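Local structure of probable L,D-transpeptidase 3 (Mycobacterium tuberculosis, 4K73) at residues Y180-G185 with R226-H231. The protein is a probable L,D-transpeptidase that may anchor proteins to peptidoglycan, and does not form 3->3 cross-links from tetrapeptide stems. Numbering follows the deposited sequence.
Sequences YPTPVG and RGLYVH
Leu228 reaches across to Thr182 and Pro183 in the YkuD-type L,D-transpeptidase domain, joining the loop ahead of strand 185-193 to the residue just before strand 229-232, which carries His231, the predicted proton donor/acceptor. The contact is small, burying 79 Å² in all, and purely apolar. Leucine suits its place because its forked end can touch two neighbours at once. Its CB points at the loop, and with CG anti to the backbone N (chi1 176°) the chain carries its two methyls across the gap. One branch, CD1, meets the methyl CG2 of Thr182 at 4.4 Å, while the other, CD2, lies 4.5 Å from the ring carbon CD of Pro183, a light touch for which the apolar proline ring offers a CH2.

Polar bonds lie around this apolar patch: Pro183 O is hydrogen-bonded to Tyr187 OH and, in the other segment, the backbone N of Leu228 to OG1 of Thr224. The leucine side chain lies about 5 Å from that of Cys249, the predicted nucleophile that faropenem acylates, so the contact probably lies beside the active site. Threonine fits its buried position by being two-faced: its methyl serves Leu228, while its hydroxyl OG1 is hydrogen-bonded to Gly176 N and Gly248 O.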
loop_
_atom_site.group_PDB
_atom_site.type_symbol
_atom_site.label_atom_id
_atom_site.label_comp_id
_atom_site.label_asym_id
_atom_site.label_seq_id
_atom_site.Cartn_x
_atom_site.Cartn_y
_atom_site.Cartn_z
ATOM N N TYR A 180 -6.349 -20.047 -2.253
ATOM C CA TYR A 180 -6.046 -18.833 -1.497
ATOM C C TYR A 180 -5.358 -17.802 -2.400
ATOM O O TYR A 180 -4.199 -17.440 -2.171
ATOM C CB TYR A 180 -5.182 -19.189 -0.288
ATOM C CG TYR A 180 -5.886 -20.100 0.692
ATOM C CD1 TYR A 180 -6.792 -19.585 1.612
ATOM C CD2 TYR A 180 -5.668 -21.484 0.683
ATOM C CE1 TYR A 180 -7.449 -20.406 2.505
ATOM C CE2 TYR A 180 -6.327 -22.317 1.580
ATOM C CZ TYR A 180 -7.212 -21.771 2.483
ATOM O OH TYR A 180 -7.870 -22.581 3.376
ATOM N N PRO A 181 -6.080 -17.329 -3.438
ATOM C CA PRO A 181 -5.469 -16.493 -4.464
ATOM C C PRO A 181 -5.117 -15.094 -3.965
ATOM O O PRO A 181 -5.664 -14.628 -2.967
ATOM C CB PRO A 181 -6.564 -16.399 -5.541
ATOM C CG PRO A 181 -7.842 -16.523 -4.772
ATOM C CD PRO A 181 -7.538 -17.473 -3.643
ATOM N N THR A 182 -4.214 -14.447 -4.686
ATOM C CA THR A 182 -3.907 -13.043 -4.497
ATOM C C THR A 182 -5.018 -12.250 -5.232
ATOM O O THR A 182 -5.109 -12.297 -6.481
ATOM C CB THR A 182 -2.503 -12.733 -5.055
ATOM O OG1 THR A 182 -1.566 -13.680 -4.525
ATOM C CG2 THR A 182 -2.030 -11.292 -4.704
ATOM N N PRO A 183 -5.868 -11.507 -4.481
ATOM C CA PRO A 183 -6.907 -10.755 -5.186
ATOM C C PRO A 183 -6.367 -9.618 -6.053
ATOM O O PRO A 183 -5.458 -8.862 -5.626
ATOM C CB PRO A 183 -7.765 -10.183 -4.051
ATOM C CG PRO A 183 -7.430 -10.989 -2.843
ATOM C CD PRO A 183 -5.960 -11.285 -3.030
ATOM N N VAL A 184 -6.913 -9.515 -7.260
ATOM C CA VAL A 184 -6.611 -8.436 -8.176
ATOM C C VAL A 184 -7.069 -7.109 -7.553
ATOM O O VAL A 184 -8.047 -7.062 -6.775
ATOM C CB VAL A 184 -7.269 -8.703 -9.574
ATOM C CG1 VAL A 184 -7.324 -7.451 -10.442
ATOM C CG2 VAL A 184 -6.514 -9.815 -10.300
ATOM N N GLY A 185 -6.325 -6.048 -7.863
ATOM C CA GLY A 185 -6.695 -4.705 -7.482
ATOM C C GLY A 185 -5.527 -3.787 -7.213
ATOM O O GLY A 185 -4.383 -4.116 -7.470
ATOM N N ARG A 226 -6.010 -7.037 6.531
ATOM C CA ARG A 226 -6.269 -8.453 6.836
ATOM C C ARG A 226 -4.997 -9.336 6.947
ATOM O O ARG A 226 -5.034 -10.379 7.621
ATOM C CB ARG A 226 -7.209 -9.018 5.759
ATOM N N GLY A 227 -3.892 -8.931 6.296
ATOM C CA GLY A 227 -2.624 -9.675 6.325
ATOM C C GLY A 227 -1.998 -10.138 5.001
ATOM O O GLY A 227 -1.246 -11.141 4.976
ATOM N N LEU A 228 -2.309 -9.441 3.909
ATOM C CA LEU A 228 -1.647 -9.646 2.618
ATOM C C LEU A 228 -0.346 -8.835 2.627
ATOM O O LEU A 228 -0.340 -7.671 3.041
ATOM C CB LEU A 228 -2.556 -9.202 1.476
ATOM C CG LEU A 228 -2.038 -9.229 0.047
ATOM C CD1 LEU A 228 -1.748 -10.653 -0.333
ATOM C CD2 LEU A 228 -3.006 -8.625 -0.970
ATOM N N TYR A 229 0.759 -9.471 2.238
ATOM C CA TYR A 229 2.061 -8.813 2.221
ATOM C C TYR A 229 2.806 -9.156 0.949
ATOM O O TYR A 229 2.541 -10.192 0.335
ATOM C CB TYR A 229 2.975 -9.299 3.340
ATOM C CG TYR A 229 2.602 -9.047 4.783
ATOM C CD1 TYR A 229 1.644 -9.839 5.411
ATOM C CD2 TYR A 229 3.252 -8.074 5.545
ATOM C CE1 TYR A 229 1.334 -9.646 6.753
ATOM C CE2 TYR A 229 2.936 -7.874 6.868
ATOM C CZ TYR A 229 1.985 -8.656 7.461
ATOM O OH TYR A 229 1.687 -8.464 8.789
ATOM N N VAL A 230 3.718 -8.266 0.569
ATOM C CA VAL A 230 4.879 -8.605 -0.252
ATOM C C VAL A 230 5.953 -8.981 0.764
ATOM O O VAL A 230 6.255 -8.203 1.666
ATOM C CB VAL A 230 5.340 -7.409 -1.103
ATOM C CG1 VAL A 230 6.544 -7.735 -1.954
ATOM C CG2 VAL A 230 4.207 -6.925 -1.989
ATOM N N HIS A 231 6.564 -10.151 0.638
ATOM C CA HIS A 231 7.621 -10.502 1.582
ATOM C C HIS A 231 8.622 -11.523 1.036
ATOM O O HIS A 231 8.419 -12.123 -0.022
ATOM C CB HIS A 231 7.000 -11.052 2.883
ATOM C CG HIS A 231 6.295 -12.357 2.674
ATOM N ND1 HIS A 231 6.915 -13.578 2.853
ATOM C CD2 HIS A 231 5.039 -12.633 2.246
ATOM C CE1 HIS A 231 6.063 -14.543 2.569
ATOM N NE2 HIS A 231 4.924 -13.999 2.181
#